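Local coordinates for protein putative oxidoreductase (Mycobacterium avium, PDB 3QHA) that is a putative oxidoreductase that probably oxidises a hydroxy acid with NAD(P), as in relatives of the 3-hydroxyisobutyrate dehydrogenase family, at residues I229-N234 / Q246-T251; L254-L259 / L278-L283; V41-I46 / A57-A62. One frame throughout, in Å; residues are numbered along the deposited sequence.

Contact 1. Residues I229-N234 / Q246-T251; sequences IMVRDN and QPFLHT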
ATOM      1  N   ILE B 229       6.608  -0.540  -6.656  1.00 24.40           N
ATOM      2  CA  ILE B 229       7.197  -1.493  -7.596  1.00 24.49           C
ATOM      3  C   ILE B 229       6.691  -1.285  -9.029  1.00 24.36           C
ATOM      4  O   ILE B 229       7.202  -1.906  -9.962  1.00 24.59           O
ATOM      5  CB  ILE B 229       6.934  -2.958  -7.141  1.00 24.49           C
ATOM      6  CG1 ILE B 229       8.106  -3.866  -7.527  1.00 24.78           C
ATOM      7  CG2 ILE B 229       5.619  -3.485  -7.705  1.00 24.60           C
ATOM      8  CD1 ILE B 229       9.376  -3.592  -6.744  1.00 24.47           C
ATOM      9  N   MET B 230       5.703  -0.408  -9.200  1.00 24.03           N
ATOM     10  CA  MET B 230       5.069  -0.197 -10.502  1.00 23.93           C
ATOM     11  C   MET B 230       5.743   0.973 -11.215  1.00 24.03           C
ATOM     12  O   MET B 230       5.161   2.047 -11.380  1.00 23.79           O
ATOM     13  CB  MET B 230       3.564   0.045 -10.335  1.00 23.61           C
ATOM     14  CG  MET B 230       2.860  -1.020  -9.499  1.00 23.21           C
ATOM     15  SD  MET B 230       1.116  -0.666  -9.189  1.00 22.36           S
ATOM     16  CE  MET B 230       0.381  -1.179 -10.738  1.00 21.22           C
ATOM     17  N   VAL B 231       6.983   0.737 -11.639  1.00 24.22           N
ATOM     18  CA  VAL B 231       7.820   1.768 -12.244  1.00 24.34           C
ATOM     19  C   VAL B 231       8.462   1.264 -13.545  1.00 24.55           C
ATOM     20  O   VAL B 231       9.581   1.645 -13.883  1.00 24.68           O
ATOM     21  CB  VAL B 231       8.898   2.257 -11.245  1.00 24.50           C
ATOM     22  CG1 VAL B 231       8.234   2.900 -10.027  1.00 24.48           C
ATOM     23  CG2 VAL B 231       9.809   1.106 -10.812  1.00 24.39           C
ATOM     24  N   ARG B 232       7.726   0.423 -14.274  1.00 24.61           N
ATOM     25  CA  ARG B 232       8.184  -0.127 -15.552  1.00 24.88           C
ATOM     26  C   ARG B 232       7.256   0.236 -16.714  1.00 24.59           C
ATOM     27  O   ARG B 232       6.036   0.261 -16.558  1.00 24.24           O
ATOM     28  CB  ARG B 232       8.284  -1.646 -15.465  1.00 25.10           C
ATOM     29  CG  ARG B 232       9.385  -2.157 -14.551  1.00 25.98           C
ATOM     30  CD  ARG B 232       9.685  -3.613 -14.857  1.00 27.16           C
ATOM     31  NE  ARG B 232       8.851  -4.530 -14.090  1.00 27.73           N
ATOM     32  CZ  ARG B 232       8.544  -5.775 -14.452  1.00 28.21           C
ATOM     33  NH1 ARG B 232       7.782  -6.508 -13.653  1.00 28.20           N
ATOM     34  NH2 ARG B 232       8.973  -6.296 -15.598  1.00 28.88           N
ATOM     35  N   ASP B 233       7.851   0.493 -17.880  1.00 24.63           N
ATOM     36  CA  ASP B 233       7.103   0.811 -19.102  1.00 24.67           C
ATOM     37  C   ASP B 233       6.357  -0.396 -19.664  1.00 24.88           C
ATOM     38  O   ASP B 233       5.273  -0.257 -20.235  1.00 24.69           O
ATOM     39  CB  ASP B 233       8.049   1.335 -20.190  1.00 24.84           C
ATOM     40  CG  ASP B 233       8.590   2.722 -19.888  1.00 24.79           C
ATOM     41  OD1 ASP B 233       8.402   3.212 -18.753  1.00 23.60           O
ATOM     42  OD2 ASP B 233       9.209   3.324 -20.796  1.00 24.78           O
ATOM     43  N   ASN B 234       6.964  -1.571 -19.521  1.00 25.32           N
ATOM     44  CA  ASN B 234       6.427  -2.811 -20.071  1.00 25.71           C
ATOM     45  C   ASN B 234       6.844  -3.986 -19.193  1.00 26.03           C
ATOM     46  O   ASN B 234       7.639  -3.812 -18.271  1.00 25.95           O
ATOM     47  CB  ASN B 234       6.930  -3.003 -21.504  1.00 25.95           C
ATOM     48  CG  ASN B 234       8.447  -2.989 -21.595  1.00 26.18           C
ATOM     49  OD1 ASN B 234       9.120  -3.828 -20.995  1.00 26.25           O
ATOM     50  ND2 ASN B 234       8.993  -2.037 -22.347  1.00 26.03           N
ATOM     51  N   GLN B 246      19.599  -4.244 -10.702  1.00 27.86           N
ATOM     52  CA  GLN B 246      20.187  -4.577  -9.397  1.00 28.26           C
ATOM     53  C   GLN B 246      19.217  -4.318  -8.238  1.00 27.86           C
ATOM     54  O   GLN B 246      19.148  -5.123  -7.314  1.00 28.01           O
ATOM     55  CB  GLN B 246      21.525  -3.855  -9.166  1.00 28.65           C
ATOM     56  CG  GLN B 246      22.699  -4.437  -9.958  1.00 29.68           C
ATOM     57  CD  GLN B 246      23.036  -5.882  -9.589  1.00 30.83           C
ATOM     58  OE1 GLN B 246      22.791  -6.330  -8.467  1.00 31.37           O
ATOM     59  NE2 GLN B 246      23.612  -6.612 -10.542  1.00 31.30           N
ATOM     60  N   PRO B 247      18.465  -3.202  -8.279  1.00 27.71           N
ATOM     61  CA  PRO B 247      17.445  -2.997  -7.246  1.00 27.41           C
ATOM     62  C   PRO B 247      16.363  -4.082  -7.206  1.00 27.24           C
ATOM     63  O   PRO B 247      16.002  -4.537  -6.123  1.00 27.19           O
ATOM     64  CB  PRO B 247      16.837  -1.644  -7.618  1.00 27.20           C
ATOM     65  CG  PRO B 247      17.921  -0.937  -8.331  1.00 27.65           C
ATOM     66  CD  PRO B 247      18.672  -1.986  -9.087  1.00 27.76           C
ATOM     67  N   PHE B 248      15.859  -4.493  -8.369  1.00 27.14           N
ATOM     68  CA  PHE B 248      14.814  -5.526  -8.419  1.00 27.01           C
ATOM     69  C   PHE B 248      15.348  -6.907  -8.043  1.00 27.43           C
ATOM     70  O   PHE B 248      14.646  -7.701  -7.411  1.00 27.28           O
ATOM     71  CB  PHE B 248      14.131  -5.552  -9.793  1.00 26.94           C
ATOM     72  CG  PHE B 248      12.941  -4.630  -9.892  1.00 26.31           C
ATOM     73  CD1 PHE B 248      12.971  -3.362  -9.325  1.00 26.00           C
ATOM     74  CD2 PHE B 248      11.784  -5.041 -10.543  1.00 26.30           C
ATOM     75  CE1 PHE B 248      11.869  -2.519  -9.407  1.00 25.96           C
ATOM     76  CE2 PHE B 248      10.677  -4.202 -10.633  1.00 25.65           C
ATOM     77  CZ  PHE B 248      10.720  -2.942 -10.066  1.00 25.75           C
ATOM     78  N   LEU B 249      16.592  -7.180  -8.424  1.00 27.93           N
ATOM     79  CA  LEU B 249      17.256  -8.419  -8.045  1.00 28.36           C
ATOM     80  C   LEU B 249      17.391  -8.489  -6.524  1.00 28.32           C
ATOM     81  O   LEU B 249      17.093  -9.514  -5.915  1.00 28.35           O
ATOM     82  CB  LEU B 249      18.632  -8.506  -8.712  1.00 28.86           C
ATOM     83  CG  LEU B 249      19.238  -9.901  -8.827  1.00 29.46           C
ATOM     84  CD1 LEU B 249      18.366 -10.781  -9.706  1.00 29.72           C
ATOM     85  CD2 LEU B 249      20.655  -9.812  -9.380  1.00 29.92           C
ATOM     86  N   HIS B 250      17.830  -7.386  -5.924  1.00 28.32           N
ATOM     87  CA  HIS B 250      17.894  -7.241  -4.463  1.00 28.38           C
ATOM     88  C   HIS B 250      16.507  -7.454  -3.833  1.00 27.81           C
ATOM     89  O   HIS B 250      16.376  -8.165  -2.837  1.00 27.77           O
ATOM     90  CB  HIS B 250      18.478  -5.858  -4.117  1.00 28.48           C
ATOM     91  CG  HIS B 250      18.595  -5.573  -2.650  1.00 29.01           C
ATOM     92  ND1 HIS B 250      19.447  -6.266  -1.816  1.00 30.30           N
ATOM     93  CD2 HIS B 250      18.001  -4.630  -1.881  1.00 29.51           C
ATOM     94  CE1 HIS B 250      19.354  -5.777  -0.590  1.00 30.30           C
ATOM     95  NE2 HIS B 250      18.483  -4.783  -0.603  1.00 30.03           N
ATOM     96  N   THR B 251      15.477  -6.860  -4.435  1.00 27.35           N
ATOM     97  CA  THR B 251      14.093  -7.049  -3.979  1.00 26.91           C
ATOM     98  C   THR B 251      13.618  -8.507  -4.106  1.00 26.79           C
ATOM     99  O   THR B 251      12.905  -9.010  -3.233  1.00 26.68           O
ATOM    100  CB  THR B 251      13.121  -6.112  -4.733  1.00 26.74           C
ATOM    101  OG1 THR B 251      13.438  -4.748  -4.424  1.00 26.69           O
ATOM    102  CG2 THR B 251      11.668  -6.391  -4.344  1.00 26.32           C
TER

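Contact 2. Residues L254-L259 / L278-L283; sequences LGEKDL and LAYEGL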
ATOM      1  N   LEU B 254      15.403 -10.374  -1.113  1.00 26.10           N
ATOM      2  CA  LEU B 254      14.700 -10.057   0.134  1.00 25.87           C
ATOM      3  C   LEU B 254      13.330 -10.729   0.198  1.00 25.44           C
ATOM      4  O   LEU B 254      12.958 -11.303   1.225  1.00 25.45           O
ATOM      5  CB  LEU B 254      14.506  -8.544   0.287  1.00 25.64           C
ATOM      6  CG  LEU B 254      15.728  -7.655   0.521  1.00 26.33           C
ATOM      7  CD1 LEU B 254      15.273  -6.200   0.633  1.00 26.27           C
ATOM      8  CD2 LEU B 254      16.507  -8.070   1.768  1.00 26.27           C
ATOM      9  N   GLY B 255      12.586 -10.643  -0.901  1.00 24.97           N
ATOM     10  CA  GLY B 255      11.214 -11.148  -0.957  1.00 24.68           C
ATOM     11  C   GLY B 255      11.117 -12.649  -0.792  1.00 24.66           C
ATOM     12  O   GLY B 255      10.322 -13.142   0.004  1.00 24.43           O
ATOM     13  N   GLU B 256      11.933 -13.373  -1.547  1.00 24.92           N
ATOM     14  CA  GLU B 256      11.957 -14.830  -1.480  1.00 25.19           C
ATOM     15  C   GLU B 256      12.431 -15.328  -0.114  1.00 25.29           C
ATOM     16  O   GLU B 256      11.942 -16.340   0.386  1.00 25.51           O
ATOM     17  CB  GLU B 256      12.825 -15.394  -2.607  1.00 25.49           C
ATOM     18  CG  GLU B 256      12.187 -15.203  -3.982  1.00 25.66           C
ATOM     19  CD  GLU B 256      13.006 -15.786  -5.116  1.00 26.23           C
ATOM     20  OE1 GLU B 256      14.125 -16.277  -4.860  1.00 27.63           O
ATOM     21  OE2 GLU B 256      12.529 -15.754  -6.269  1.00 26.19           O
ATOM     22  N   LYS B 257      13.365 -14.606   0.499  1.00 25.20           N
ATOM     23  CA  LYS B 257      13.832 -14.963   1.834  1.00 25.49           C
ATOM     24  C   LYS B 257      12.735 -14.724   2.882  1.00 25.24           C
ATOM     25  O   LYS B 257      12.442 -15.614   3.683  1.00 25.34           O
ATOM     26  CB  LYS B 257      15.121 -14.210   2.187  1.00 25.56           C
ATOM     27  CG  LYS B 257      15.692 -14.520   3.576  1.00 26.17           C
ATOM     28  CD  LYS B 257      15.934 -16.014   3.803  1.00 26.82           C
ATOM     29  CE  LYS B 257      16.634 -16.266   5.132  1.00 27.14           C
ATOM     30  NZ  LYS B 257      16.571 -17.693   5.564  1.00 27.44           N
ATOM     31  N   ASP B 258      12.119 -13.542   2.870  1.00 24.86           N
ATOM     32  CA  ASP B 258      11.048 -13.238   3.835  1.00 24.80           C
ATOM     33  C   ASP B 258       9.810 -14.113   3.627  1.00 24.76           C
ATOM     34  O   ASP B 258       9.217 -14.588   4.600  1.00 24.63           O
ATOM     35  CB  ASP B 258      10.659 -11.752   3.802  1.00 24.46           C
ATOM     36  CG  ASP B 258      11.635 -10.867   4.573  1.00 24.80           C
ATOM     37  OD1 ASP B 258      12.515 -11.400   5.281  1.00 25.47           O
ATOM     38  OD2 ASP B 258      11.515  -9.626   4.477  1.00 24.94           O
ATOM     39  N   LEU B 259       9.428 -14.334   2.371  1.00 24.86           N
ATOM     40  CA  LEU B 259       8.274 -15.185   2.066  1.00 25.01           C
ATOM     41  C   LEU B 259       8.500 -16.627   2.524  1.00 25.39           C
ATOM     42  O   LEU B 259       7.607 -17.237   3.109  1.00 25.29           O
ATOM     43  CB  LEU B 259       7.922 -15.138   0.573  1.00 24.98           C
ATOM     44  CG  LEU B 259       7.202 -13.863   0.119  1.00 24.85           C
ATOM     45  CD1 LEU B 259       7.068 -13.815  -1.399  1.00 24.91           C
ATOM     46  CD2 LEU B 259       5.834 -13.745   0.778  1.00 24.94           C
ATOM     47  N   LEU B 278       1.677 -18.585  -3.490  1.00 27.83           N
ATOM     48  CA  LEU B 278       1.592 -18.164  -4.886  1.00 28.11           C
ATOM     49  C   LEU B 278       2.519 -16.977  -5.166  1.00 28.05           C
ATOM     50  O   LEU B 278       3.173 -16.928  -6.209  1.00 28.27           O
ATOM     51  CB  LEU B 278       0.142 -17.808  -5.231  1.00 27.97           C
ATOM     52  CG  LEU B 278      -0.293 -17.824  -6.696  1.00 28.50           C
ATOM     53  CD1 LEU B 278       0.055 -19.149  -7.371  1.00 29.26           C
ATOM     54  CD2 LEU B 278      -1.791 -17.550  -6.783  1.00 27.94           C
ATOM     55  N   ALA B 279       2.582 -16.033  -4.229  1.00 27.95           N
ATOM     56  CA  ALA B 279       3.488 -14.889  -4.344  1.00 27.93           C
ATOM     57  C   ALA B 279       4.941 -15.352  -4.396  1.00 28.35           C
ATOM     58  O   ALA B 279       5.718 -14.893  -5.237  1.00 28.52           O
ATOM     59  CB  ALA B 279       3.281 -13.929  -3.177  1.00 27.73           C
ATOM     60  N   TYR B 280       5.293 -16.271  -3.498  1.00 28.53           N
ATOM     61  CA  TYR B 280       6.637 -16.840  -3.433  1.00 28.87           C
ATOM     62  C   TYR B 280       7.077 -17.482  -4.754  1.00 28.99           C
ATOM     63  O   TYR B 280       8.205 -17.271  -5.199  1.00 29.06           O
ATOM     64  CB  TYR B 280       6.709 -17.865  -2.295  1.00 29.19           C
ATOM     65  CG  TYR B 280       8.046 -18.557  -2.157  1.00 30.04           C
ATOM     66  CD1 TYR B 280       9.154 -17.878  -1.658  1.00 30.35           C
ATOM     67  CD2 TYR B 280       8.201 -19.893  -2.514  1.00 31.06           C
ATOM     68  CE1 TYR B 280      10.380 -18.507  -1.524  1.00 30.79           C
ATOM     69  CE2 TYR B 280       9.429 -20.532  -2.383  1.00 31.76           C
ATOM     70  CZ  TYR B 280      10.514 -19.831  -1.887  1.00 31.44           C
ATOM     71  OH  TYR B 280      11.734 -20.452  -1.751  1.00 32.10           O
ATOM     72  N   GLU B 281       6.184 -18.252  -5.376  1.00 28.97           N
ATOM     73  CA  GLU B 281       6.493 -18.952  -6.632  1.00 29.18           C
ATOM     74  C   GLU B 281       6.625 -18.008  -7.835  1.00 28.49           C
ATOM     75  O   GLU B 281       7.426 -18.262  -8.737  1.00 28.61           O
ATOM     76  CB  GLU B 281       5.424 -20.010  -6.944  1.00 29.61           C
ATOM     77  CG  GLU B 281       5.295 -21.121  -5.897  1.00 30.99           C
ATOM     78  CD  GLU B 281       4.075 -22.011  -6.106  1.00 32.81           C
ATOM     79  OE1 GLU B 281       3.763 -22.807  -5.193  1.00 34.22           O
ATOM     80  OE2 GLU B 281       3.429 -21.926  -7.178  1.00 34.34           O
ATOM     81  N   GLY B 282       5.846 -16.927  -7.843  1.00 27.47           N
ATOM     82  CA  GLY B 282       5.738 -16.054  -9.018  1.00 26.81           C
ATOM     83  C   GLY B 282       6.423 -14.698  -8.944  1.00 26.10           C
ATOM     84  O   GLY B 282       6.518 -14.000  -9.961  1.00 25.86           O
ATOM     85  N   LEU B 283       6.905 -14.316  -7.762  1.00 25.41           N
ATOM     86  CA  LEU B 283       7.457 -12.975  -7.558  1.00 24.94           C
ATOM     87  C   LEU B 283       8.578 -12.655  -8.534  1.00 24.91           C
ATOM     88  O   LEU B 283       8.548 -11.620  -9.202  1.00 24.63           O
ATOM     89  CB  LEU B 283       7.988 -12.810  -6.133  1.00 24.84           C
ATOM     90  CG  LEU B 283       8.528 -11.421  -5.795  1.00 24.57           C
ATOM     91  CD1 LEU B 283       7.401 -10.383  -5.829  1.00 23.66           C
ATOM     92  CD2 LEU B 283       9.215 -11.447  -4.438  1.00 24.49           C
TER
HETATM   93  O   HOH W   1       9.927 -15.932  -6.774  1.00 13.58           O

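Contact 3. Residues V41-I46 / A57-A62; sequences VTVYDI and AGATLA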
ATOM      1  N   VAL B  41     -22.296  24.428  -9.842  1.00 31.43           N
ATOM      2  CA  VAL B  41     -22.817  23.081 -10.062  1.00 30.34           C
ATOM      3  C   VAL B  41     -24.311  23.002  -9.754  1.00 30.30           C
ATOM      4  O   VAL B  41     -24.799  23.633  -8.815  1.00 30.75           O
ATOM      5  CB  VAL B  41     -22.047  22.030  -9.229  1.00 29.75           C
ATOM      6  CG1 VAL B  41     -22.225  22.283  -7.734  1.00 29.89           C
ATOM      7  CG2 VAL B  41     -22.489  20.621  -9.605  1.00 29.24           C
ATOM      8  N   THR B  42     -25.026  22.233 -10.573  1.00 29.60           N
ATOM      9  CA  THR B  42     -26.443  21.949 -10.378  1.00 29.57           C
ATOM     10  C   THR B  42     -26.569  20.470 -10.048  1.00 28.82           C
ATOM     11  O   THR B  42     -26.064  19.622 -10.781  1.00 28.10           O
ATOM     12  CB  THR B  42     -27.258  22.261 -11.646  1.00 30.05           C
ATOM     13  OG1 THR B  42     -27.157  23.657 -11.949  1.00 30.50           O
ATOM     14  CG2 THR B  42     -28.722  21.893 -11.458  1.00 30.36           C
ATOM     15  N   VAL B  43     -27.242  20.160  -8.945  1.00 28.77           N
ATOM     16  CA  VAL B  43     -27.252  18.798  -8.432  1.00 28.26           C
ATOM     17  C   VAL B  43     -28.643  18.198  -8.420  1.00 28.82           C
ATOM     18  O   VAL B  43     -29.646  18.914  -8.344  1.00 29.37           O
ATOM     19  CB  VAL B  43     -26.672  18.725  -7.000  1.00 28.07           C
ATOM     20  CG1 VAL B  43     -25.224  19.189  -6.991  1.00 27.36           C
ATOM     21  CG2 VAL B  43     -27.511  19.545  -6.030  1.00 28.38           C
ATOM     22  N   TYR B  44     -28.689  16.874  -8.496  1.00 28.72           N
ATOM     23  CA  TYR B  44     -29.926  16.143  -8.301  1.00 29.43           C
ATOM     24  C   TYR B  44     -29.693  14.790  -7.635  1.00 29.34           C
ATOM     25  O   TYR B  44     -28.784  14.045  -8.002  1.00 28.87           O
ATOM     26  CB  TYR B  44     -30.670  15.934  -9.617  1.00 29.84           C
ATOM     27  CG  TYR B  44     -31.918  15.115  -9.415  1.00 30.94           C
ATOM     28  CD1 TYR B  44     -33.099  15.709  -8.981  1.00 32.29           C
ATOM     29  CD2 TYR B  44     -31.908  13.738  -9.610  1.00 31.27           C
ATOM     30  CE1 TYR B  44     -34.244  14.956  -8.772  1.00 33.12           C
ATOM     31  CE2 TYR B  44     -33.043  12.979  -9.403  1.00 32.44           C
ATOM     32  CZ  TYR B  44     -34.208  13.591  -8.985  1.00 33.30           C
ATOM     33  OH  TYR B  44     -35.338  12.834  -8.781  1.00 35.29           O
ATOM     34  N   ASP B  45     -30.531  14.500  -6.649  1.00 30.06           N
ATOM     35  CA  ASP B  45     -30.625  13.183  -6.042  1.00 30.31           C
ATOM     36  C   ASP B  45     -32.062  13.046  -5.552  1.00 31.42           C
ATOM     37  O   ASP B  45     -32.641  14.014  -5.051  1.00 31.80           O
ATOM     38  CB  ASP B  45     -29.633  13.049  -4.885  1.00 29.98           C
ATOM     39  CG  ASP B  45     -29.558  11.632  -4.332  1.00 29.95           C
ATOM     40  OD1 ASP B  45     -28.491  10.997  -4.461  1.00 29.04           O
ATOM     41  OD2 ASP B  45     -30.563  11.151  -3.770  1.00 30.18           O
ATOM     42  N   ILE B  46     -32.638  11.856  -5.702  1.00 32.10           N
ATOM     43  CA  ILE B  46     -34.042  11.639  -5.328  1.00 33.44           C
ATOM     44  C   ILE B  46     -34.276  11.812  -3.823  1.00 34.07           C
ATOM     45  O   ILE B  46     -35.387  12.119  -3.399  1.00 34.81           O
ATOM     46  CB  ILE B  46     -34.571  10.251  -5.794  1.00 33.88           C
ATOM     47  CG1 ILE B  46     -33.876   9.103  -5.049  1.00 33.84           C
ATOM     48  CG2 ILE B  46     -34.405  10.100  -7.306  1.00 33.87           C
ATOM     49  CD1 ILE B  46     -34.306   7.727  -5.523  1.00 34.61           C
ATOM     50  N   ALA B  57     -24.258  24.429   0.670  1.00 37.89           N
ATOM     51  CA  ALA B  57     -22.885  24.620   0.206  1.00 37.44           C
ATOM     52  C   ALA B  57     -22.826  25.547  -1.016  1.00 37.42           C
ATOM     53  O   ALA B  57     -21.738  25.923  -1.456  1.00 37.30           O
ATOM     54  CB  ALA B  57     -22.255  23.277  -0.125  1.00 36.56           C
ATOM     55  N   GLY B  58     -23.990  25.899  -1.564  1.00 37.63           N
ATOM     56  CA  GLY B  58     -24.085  26.840  -2.687  1.00 37.72           C
ATOM     57  C   GLY B  58     -24.389  26.216  -4.041  1.00 36.87           C
ATOM     58  O   GLY B  58     -24.276  26.885  -5.071  1.00 37.07           O
ATOM     59  N   ALA B  59     -24.774  24.941  -4.051  1.00 35.94           N
ATOM     60  CA  ALA B  59     -25.136  24.263  -5.293  1.00 35.14           C
ATOM     61  C   ALA B  59     -26.561  24.638  -5.686  1.00 35.46           C
ATOM     62  O   ALA B  59     -27.390  24.929  -4.824  1.00 36.15           O
ATOM     63  CB  ALA B  59     -25.014  22.756  -5.126  1.00 34.35           C
ATOM     64  N   THR B  60     -26.840  24.647  -6.986  1.00 35.11           N
ATOM     65  CA  THR B  60     -28.212  24.801  -7.468  1.00 35.44           C
ATOM     66  C   THR B  60     -28.874  23.430  -7.444  1.00 34.91           C
ATOM     67  O   THR B  60     -28.241  22.425  -7.769  1.00 34.04           O
ATOM     68  CB  THR B  60     -28.267  25.379  -8.896  1.00 35.69           C
ATOM     69  OG1 THR B  60     -27.520  26.599  -8.953  1.00 35.99           O
ATOM     70  CG2 THR B  60     -29.710  25.650  -9.311  1.00 36.32           C
ATOM     71  N   LEU B  61     -30.142  23.391  -7.048  1.00 35.40           N
ATOM     72  CA  LEU B  61     -30.863  22.131  -6.908  1.00 35.17           C
ATOM     73  C   LEU B  61     -31.803  21.916  -8.082  1.00 35.47           C
ATOM     74  O   LEU B  61     -32.733  22.696  -8.294  1.00 36.35           O
ATOM     75  CB  LEU B  61     -31.654  22.107  -5.598  1.00 35.71           C
ATOM     76  CG  LEU B  61     -30.846  22.268  -4.306  1.00 35.57           C
ATOM     77  CD1 LEU B  61     -31.725  21.986  -3.100  1.00 36.05           C
ATOM     78  CD2 LEU B  61     -29.622  21.366  -4.295  1.00 34.72           C
ATOM     79  N   ALA B  62     -31.549  20.857  -8.847  1.00 34.89           N
ATOM     80  CA  ALA B  62     -32.407  20.498  -9.970  1.00 35.22           C
ATOM     81  C   ALA B  62     -33.688  19.846  -9.464  1.00 35.71           C
ATOM     82  O   ALA B  62     -33.722  19.279  -8.370  1.00 35.43           O
ATOM     83  CB  ALA B  62     -31.677  19.561 -10.923  1.00 34.53           C
TER

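Contact 1. Residues I229-N234 / Q246-T251
The Phe248 ring carries the CD1 methyl of Ile229 over one face: CD1 of Ile229 stands 4.1 Å from the ring centroid, 29° off the ring normal, a CH-pi contact. The approach is displaced toward the far end of the ring, where Ile229 CD1 is 3.6 Å from Phe248 CZ and Ile229 CG1 follows at 3.8 Å from the same atom. Phe248 CZ also has the carbonyl Ile229 O at 3.7 Å, so the tip of the ring meets a backbone carbonyl as well as a side chain. Val231 and Arg232 meet the ring more obliquely. Val231 adds a looser apolar touch, its CG2 4.2 Å from Phe248 CZ. Arg232 contributes NE, 3.9 Å from Phe248 CE2; its guanidinium plane is turned 76° from the ring plane, so the two groups do not stack. The bend at chi3 of Arg232 (-89°) turns NE out of line with the methylenes, toward Phe248 CE2, and NH1 goes on to a weak hydrogen bond with Gly286 O. Thr251, one turn further along the helix, gives only a distant touch through CG2 to Ile229 CD1. Phe248 is thus the one helix side chain shared by all three loop residues, and Leu238 and Leu287 add further cover. The second subunit lies against the loop: Met230 O accepts a hydrogen bond from Arg217 of that subunit, Asp233 OD1 one from its Gln210, and Ile229 packs on its Ala195. An aromatic residue in the first turn of helix 245-268 therefore anchors the irregular chain between helices 209-223 and 245-268, within the all-helical C-terminal domain typical of the hydroxyacid dehydrogenase family, beside the subunit interface.

Contact 2. Residues L254-L259 / L278-L283
Leu259 and Tyr280 carry the apolar part of this contact, where helices 245-268 and 274-286 run nearly antiparallel, with the short axes 9.6 Å apart at their closest and 155° between their directions. Leu259 meets the ring through its CB, 3.7 Å from Tyr280 CD1, while its CD1 reaches past the ring to the opposite helix and lies 3.7 Å from Tyr280 CA. The same methyl looks toward Ala279 CB and Leu283 CD2, which extend the hydrophobic seam along the helix; Ala279 also packs on Thr190 of the second subunit. Leu283, with CG anti to its backbone N (chi1 -177°), sends CD2 across to Gly255, 4.0 Å from the glycine CA; with no side chain at Gly255, this methyl comes down onto bare backbone. A second kind of contact joins aromatic CH to carbonyl: Glu256 O lies near the plane of the Tyr280 ring, at its edge, 3.3 Å from CE1. Tyr280 CG is anti to its backbone N (chi1 178°), and the ring it begins reaches along helix 245-268 as far as Ser260 and Leu263. The polar link is indirect. One water donates to Glu256 OE2 at 2.7 Å and to Tyr280 O at 2.7 Å, bridging a side chain of one helix to the backbone of the other. Glu256 OE2 is additionally hydrogen-bonded by His291 NE2, so the carboxylate also holds the chain beyond helix 274-286. The chemistry implies a mainly apolar interface between the two helices with a single water clasp at one side, where the twice-gripped carboxylate oxygen would probably be stabilised as an anion by its two donors.

Contact 3. Residues V41-I46 / A57-A62
Val43 is gripped on both sides of Leu61 in a parallel strand pair: Val43 N donates to Thr60 O at 2.7 Å, and Val43 O accepts from Ala62 N at 2.8 Å. With the bond from Thr60 N to Val41 O (2.9 Å), this is the regular ladder between strands 41-44 and 60-61, the two strands of a beta-alpha-beta unit at one edge of the Rossmann-type sheet. Thr42 CA also comes within 3.2 Å of Thr60 O, a CA-H...O contact. The two threonines share one face of the sheet, Thr42 OG1 lying 3.7 Å from Thr60 CB. On the other face Val43 and Leu61 lie side by side against Leu54, Met51 and Ala55 of the connecting helix 48-55. Further along, the edge of the Tyr44 ring approaches Ala62 O, and the side chains of Tyr44 and Ala62 both pack against Val68 of helix 65-68. Gly58, with positive phi (105°), ends the helix in a Schellman motif that brings the chain round into the strand. Strand 18-21 bonds to the other edge of strand 41-44, and Asp45 OD1 accepts from Leu23 N and pairs with Arg47; an acidic residue at this strand end commonly meets the cofactor ribose in NAD enzymes, a role not established here. Between the strands, Thr42 CG2 lies 3.8 Å from Ala62 CB.

In the fold
Along the chain contact 3 comes first, then contact 1, then contact 2. Contact 3 lies in the N-terminal Rossmann-type domain, which probably binds NAD(P), at one edge of its sheet, where strand 60-61 is outermost within the chain. It is on the opposite side of the chain's centre from the other two: its centre is 47 Å from that of contact 1 and 51 Å from that of contact 2. Contacts 1 and 2, centres 15 Å apart, share helix 245-268, which holds the preceding loop near its start and helix 274-286 farther on. Both touch the second subunit; contact 3 touches no other chain. The helical C-terminal domain thus combines internal packing with dimerisation, well away from the Rossmann-type domain.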